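Local coordinates for hexapeptide transferase family protein (Anaplasma phagocytophilum, PDB 3IXC) that binds magnesium and is probably a transferase of the hexapeptide-repeat family, a trimer of left-handed parallel beta-helices related to gamma-class carbonic anhydrases, at residues N80-T85 against E181-L186; E155-A158 against K163-R166. One frame throughout, in Å; residues are numbered along the deposited sequence.

Contact 1: residues N80-T85 against E181-L186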
loop_
_atom_site.group_PDB
_atom_site.type_symbol
_atom_site.label_atom_id
_atom_site.label_comp_id
_atom_site.label_asym_id
_atom_site.label_seq_id
_atom_site.Cartn_x
_atom_site.Cartn_y
_atom_site.Cartn_z
ATOM N N ASN A 80 -5.776 14.996 7.755
ATOM C CA ASN A 80 -5.580 13.567 8.015
ATOM C C ASN A 80 -4.861 12.901 6.846
ATOM O O ASN A 80 -5.164 13.165 5.672
ATOM C CB ASN A 80 -6.906 12.863 8.354
ATOM C CG ASN A 80 -7.910 12.906 7.211
ATOM O OD1 ASN A 80 -7.927 12.025 6.355
ATOM N ND2 ASN A 80 -8.752 13.931 7.199
ATOM N N ILE A 81 -3.862 12.086 7.169
ATOM C CA ILE A 81 -3.176 11.279 6.164
ATOM C C ILE A 81 -3.352 9.831 6.591
ATOM O O ILE A 81 -2.733 9.369 7.555
ATOM C CB ILE A 81 -1.693 11.665 6.039
ATOM C CG1 ILE A 81 -1.564 13.172 5.779
ATOM C CG2 ILE A 81 -1.032 10.839 4.921
ATOM C CD1 ILE A 81 -0.129 13.680 5.612
ATOM N N GLN A 82 -4.214 9.129 5.871
ATOM C CA GLN A 82 -4.726 7.841 6.340
ATOM C C GLN A 82 -3.753 6.681 6.101
ATOM O O GLN A 82 -2.674 6.858 5.509
ATOM C CB GLN A 82 -6.099 7.578 5.727
ATOM C CG GLN A 82 -7.156 8.545 6.242
ATOM C CD GLN A 82 -8.460 8.418 5.500
ATOM O OE1 GLN A 82 -8.808 7.334 5.012
ATOM N NE2 GLN A 82 -9.207 9.525 5.409
ATOM N N ASP A 83 -4.152 5.515 6.594
ATOM C CA ASP A 83 -3.257 4.389 6.862
ATOM C C ASP A 83 -2.482 3.920 5.649
ATOM O O ASP A 83 -3.034 3.823 4.548
ATOM C CB ASP A 83 -4.053 3.215 7.442
ATOM C CG ASP A 83 -5.159 3.677 8.367
ATOM O OD1 ASP A 83 -5.032 3.501 9.600
ATOM O OD2 ASP A 83 -6.149 4.249 7.848
ATOM N N ASN A 84 -1.203 3.623 5.878
ATOM C CA ASN A 84 -0.315 3.058 4.856
ATOM C C ASN A 84 -0.028 3.987 3.672
ATOM O O ASN A 84 0.497 3.542 2.662
ATOM C CB ASN A 84 -0.824 1.681 4.375
ATOM C CG ASN A 84 -0.576 0.576 5.398
ATOM O OD1 ASN A 84 -0.020 0.822 6.468
ATOM N ND2 ASN A 84 -0.965 -0.651 5.061
ATOM N N THR A 85 -0.355 5.273 3.798
ATOM C CA THR A 85 0.048 6.256 2.786
ATOM C C THR A 85 1.557 6.534 2.868
ATOM O O THR A 85 2.133 6.524 3.951
ATOM C CB THR A 85 -0.770 7.543 2.945
ATOM O OG1 THR A 85 -2.106 7.276 2.519
ATOM C CG2 THR A 85 -0.207 8.693 2.094
ATOM N N GLU A 181 -13.115 17.539 9.825
ATOM C CA GLU A 181 -13.607 17.660 11.199
ATOM C C GLU A 181 -13.894 16.294 11.839
ATOM O O GLU A 181 -13.578 16.060 13.013
ATOM C CB GLU A 181 -14.835 18.576 11.243
ATOM C CG GLU A 181 -14.507 20.050 10.952
ATOM C CD GLU A 181 -13.553 20.694 11.967
ATOM O OE1 GLU A 181 -13.479 20.245 13.138
ATOM O OE2 GLU A 181 -12.870 21.674 11.587
ATOM N N ASN A 182 -14.459 15.383 11.049
ATOM C CA ASN A 182 -14.714 14.024 11.519
ATOM C C ASN A 182 -13.427 13.354 11.969
ATOM O O ASN A 182 -13.398 12.699 13.014
ATOM C CB ASN A 182 -15.369 13.175 10.425
ATOM C CG ASN A 182 -16.809 13.562 10.145
ATOM O OD1 ASN A 182 -17.423 14.354 10.869
ATOM N ND2 ASN A 182 -17.363 12.996 9.073
ATOM N N TYR A 183 -12.363 13.532 11.181
ATOM C CA TYR A 183 -11.086 12.893 11.483
ATOM C C TYR A 183 -10.394 13.491 12.700
ATOM O O TYR A 183 -9.744 12.762 13.466
ATOM C CB TYR A 183 -10.165 12.848 10.246
ATOM C CG TYR A 183 -10.130 11.455 9.677
ATOM C CD1 TYR A 183 -9.209 10.521 10.155
ATOM C CD2 TYR A 183 -11.065 11.040 8.729
ATOM C CE1 TYR A 183 -9.203 9.211 9.676
ATOM C CE2 TYR A 183 -11.068 9.732 8.251
ATOM C CZ TYR A 183 -10.126 8.834 8.729
ATOM O OH TYR A 183 -10.116 7.548 8.261
ATOM N N ILE A 184 -10.546 14.798 12.895
ATOM C CA ILE A 184 -10.033 15.416 14.122
ATOM C C ILE A 184 -10.725 14.761 15.317
ATOM O O ILE A 184 -10.056 14.321 16.258
ATOM C CB ILE A 184 -10.223 16.954 14.143
ATOM C CG1 ILE A 184 -9.427 17.606 12.999
ATOM C CG2 ILE A 184 -9.784 17.534 15.509
ATOM C CD1 ILE A 184 -9.780 19.092 12.743
ATOM N N ALA A 185 -12.052 14.665 15.256
ATOM C CA ALA A 185 -12.826 14.069 16.350
ATOM C C ALA A 185 -12.452 12.606 16.573
ATOM O O ALA A 185 -12.252 12.176 17.720
ATOM C CB ALA A 185 -14.320 14.211 16.091
ATOM N N LEU A 186 -12.343 11.859 15.475
ATOM C CA LEU A 186 -11.960 10.441 15.516
ATOM C C LEU A 186 -10.610 10.253 16.201
ATOM O O LEU A 186 -10.457 9.387 17.077
ATOM C CB LEU A 186 -11.919 9.862 14.091
ATOM C CG LEU A 186 -11.669 8.352 13.951
ATOM C CD1 LEU A 186 -12.780 7.536 14.615
ATOM C CD2 LEU A 186 -11.548 7.964 12.489
HETATM O O HOH W 1 -11.642 6.826 6.259
#

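Contact 2: residues E155-A158 against K163-R166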
loop_
_atom_site.group_PDB
_atom_site.type_symbol
_atom_site.label_atom_id
_atom_site.label_comp_id
_atom_site.label_asym_id
_atom_site.label_seq_id
_atom_site.Cartn_x
_atom_site.Cartn_y
_atom_site.Cartn_z
ATOM N N GLU A 155 -13.480 21.110 -8.697
ATOM C CA GLU A 155 -13.449 20.004 -9.659
ATOM C C GLU A 155 -13.228 18.645 -9.006
ATOM O O GLU A 155 -12.514 18.524 -8.005
ATOM C CB GLU A 155 -12.374 20.214 -10.727
ATOM C CG GLU A 155 -12.538 21.493 -11.529
ATOM C CD GLU A 155 -11.503 21.652 -12.641
ATOM O OE1 GLU A 155 -10.445 20.987 -12.600
ATOM O OE2 GLU A 155 -11.757 22.466 -13.555
ATOM N N LEU A 156 -13.836 17.633 -9.623
ATOM C CA LEU A 156 -13.573 16.236 -9.325
ATOM C C LEU A 156 -12.853 15.623 -10.529
ATOM O O LEU A 156 -13.344 15.682 -11.656
ATOM C CB LEU A 156 -14.877 15.475 -9.039
ATOM C CG LEU A 156 -14.771 13.943 -8.925
ATOM C CD1 LEU A 156 -13.842 13.501 -7.788
ATOM C CD2 LEU A 156 -16.166 13.341 -8.754
ATOM N N TRP A 157 -11.671 15.069 -10.277
ATOM C CA TRP A 157 -10.930 14.334 -11.300
ATOM C C TRP A 157 -10.931 12.860 -10.925
ATOM O O TRP A 157 -11.071 12.502 -9.744
ATOM C CB TRP A 157 -9.491 14.845 -11.384
ATOM C CG TRP A 157 -9.314 16.138 -12.142
ATOM C CD1 TRP A 157 -10.123 17.245 -12.106
ATOM C CD2 TRP A 157 -8.224 16.464 -13.009
ATOM N NE1 TRP A 157 -9.607 18.234 -12.911
ATOM C CE2 TRP A 157 -8.444 17.779 -13.482
ATOM C CE3 TRP A 157 -7.086 15.766 -13.444
ATOM C CZ2 TRP A 157 -7.566 18.412 -14.369
ATOM C CZ3 TRP A 157 -6.210 16.400 -14.331
ATOM C CH2 TRP A 157 -6.460 17.709 -14.782
ATOM N N ALA A 158 -10.784 12.008 -11.936
ATOM C CA ALA A 158 -10.813 10.562 -11.740
ATOM C C ALA A 158 -10.072 9.876 -12.864
ATOM O O ALA A 158 -9.909 10.441 -13.956
ATOM C CB ALA A 158 -12.259 10.056 -11.690
ATOM N N LYS A 163 -8.261 12.632 -15.106
ATOM C CA LYS A 163 -8.729 13.739 -15.940
ATOM C C LYS A 163 -9.979 14.342 -15.307
ATOM O O LYS A 163 -10.644 13.692 -14.495
ATOM C CB LYS A 163 -9.049 13.258 -17.363
ATOM C CG LYS A 163 -7.845 12.817 -18.191
ATOM C CD LYS A 163 -8.260 12.444 -19.605
ATOM C CE LYS A 163 -7.067 12.394 -20.550
ATOM N NZ LYS A 163 -7.499 12.388 -21.978
ATOM N N PHE A 164 -10.310 15.570 -15.689
ATOM C CA PHE A 164 -11.535 16.191 -15.203
ATOM C C PHE A 164 -12.748 15.308 -15.507
ATOM O O PHE A 164 -12.953 14.893 -16.651
ATOM C CB PHE A 164 -11.709 17.574 -15.828
ATOM C CG PHE A 164 -13.026 18.220 -15.508
ATOM C CD1 PHE A 164 -13.225 18.839 -14.282
ATOM C CD2 PHE A 164 -14.063 18.207 -16.433
ATOM C CE1 PHE A 164 -14.442 19.439 -13.977
ATOM C CE2 PHE A 164 -15.292 18.808 -16.138
ATOM C CZ PHE A 164 -15.474 19.430 -14.905
ATOM N N LEU A 165 -13.537 15.024 -14.470
ATOM C CA LEU A 165 -14.775 14.260 -14.610
ATOM C C LEU A 165 -15.989 15.185 -14.611
ATOM O O LEU A 165 -16.801 15.154 -15.539
ATOM C CB LEU A 165 -14.908 13.226 -13.488
ATOM C CG LEU A 165 -16.104 12.267 -13.574
ATOM C CD1 LEU A 165 -16.016 11.340 -14.808
ATOM C CD2 LEU A 165 -16.207 11.458 -12.294
ATOM N N ARG A 166 -16.102 15.999 -13.564
ATOM C CA ARG A 166 -17.236 16.910 -13.398
ATOM C C ARG A 166 -16.948 17.838 -12.226
ATOM O O ARG A 166 -16.006 17.621 -11.469
ATOM C CB ARG A 166 -18.521 16.127 -13.120
ATOM C CG ARG A 166 -18.437 15.204 -11.897
ATOM C CD ARG A 166 -19.790 14.592 -11.569
ATOM N NE ARG A 166 -19.716 13.591 -10.503
ATOM C CZ ARG A 166 -19.688 13.875 -9.199
ATOM N NH1 ARG A 166 -19.710 15.142 -8.786
ATOM N NH2 ARG A 166 -19.623 12.890 -8.303
#

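Contact 1: residues N80-T85 against E181-L186
Asn80, on the short strand 80-81, and Tyr183, on the C-terminal helix, bring their backbones to 6.5 Å between CA atoms, close enough for one tyrosine to span the gap between helix and beta-helix. Its phenol ring lies under two amides in succession. The Asn80 amide stacks over one face, its plane 18° from that of the ring, with Asn80 CG 3.6 Å from Tyr183 CG; chi1 of 63° sets this amide between the backbone N and carbonyl carbon of its own residue and lays it flat against the ring. Farther out, the Gln82 amide is turned 12° from the ring plane, and Gln82 NE2 reaches Tyr183 CE2 at 3.4 Å, obliquely. The two amides are tied to each other: Gln82 NE2 donates to Asn80 OD1 at 3.0 Å in a nearly straight bond, fixing the rotation of both groups. Asn80 ND2 in turn is hydrogen-bonded to Thr103 OG1. At the phenol end, a water in the ring plane lies 2.6 Å from Tyr183 OH and donates to Gln82 OE1 at 3.1 Å, linking hydroxyl and amide indirectly. Tyr183 OH is also hydrogen-bonded to Arg67 of the second subunit. Beyond the amides, residues 82-85 form a type II turn. The Gln82 side chain lies beside His106, a magnesium-binding residue, and about 4 Å from a bound magnesium ion, so the contact adjoins a metal site. Leu186 CD2 touches the opposite face of the phenol near its rim, and Trp61 meets the ring at a steep angle. Strand 80-81 runs parallel between strands 59-60 and 103-104 on one side of the left-handed beta-helix, and helix 170-188 packs against that side near the subunit interface.

Contact 2: residues E155-A158 against K163-R166
Phe164 turns its ring back toward Glu155 with CG opposite the backbone N (chi1 173°), while Trp157, with CG beside its own N (chi1 -79°), lays its indole over the Lys163-Phe164 peptide. One indole face thus receives backbone as well as side chain: Phe164 N sits 3.5 Å from Trp157 CD2, and Phe164 CB makes a CH-pi contact with the five-membered ring. Trp157 NE1 lies at the edge of the phenyl ring and donates to Glu155 OE1 at 2.9 Å, meeting that oxygen from above the carboxylate plane. Lys152 N supplies a second bond to the same oxygen. The Glu155 side chain crosses that of Phe164 at about a right angle, with Glu155 CB at the edge of the phenyl ring and Glu155 CG 3.7 Å from Phe164 CE1. On the face that carries Leu156 and Arg166, their side chains run side by side, and Leu156 CD2 stands over the centre of the guanidinium, 3.5 Å from Arg166 NH2. A salt bridge from Arg166 NH1 to Glu172 holds the charged end against the start of the C-terminal helix. The backbone between these groups is a classic bulge: Leu165 and Arg166 both face Leu156, whose carbonyl O accepts Leu165 N at 2.9 Å and, weakly, Arg166 N. Leu156 N returns a bond to Arg166 O at 2.8 Å. Past the bulge, Trp157 and Phe164 are a non-hydrogen-bonded pair, and Ala158 and Lys163 close two mutual bonds. Strands 155-159 and 162-167 form the antiparallel hairpin that ends the beta-helix; the first is hydrogen-bonded alongside strand 138-139, the second is the sheet's outermost strand within this chain, and it leads into helix 170-188.

Contacts 1 and 2 lie about 23 Å apart between centres, with nearest atoms about 15 Å apart, and do not touch. They share one mixed sheet: strand 80-81 is an inner strand, third in order, whereas the hairpin of 155-159 and 162-167 forms its last two strands. Along the chain contact 2 is nested within the loop closed by contact 1. From the hairpin the chain turns into helix 170-188, which doubles back along the beta-helix until residues 181-186 meet the coil of residues 80-85. The hairpin thus ends the stack of coils, and the returning helix brings Tyr183 beside the magnesium-binding region at the subunit interface.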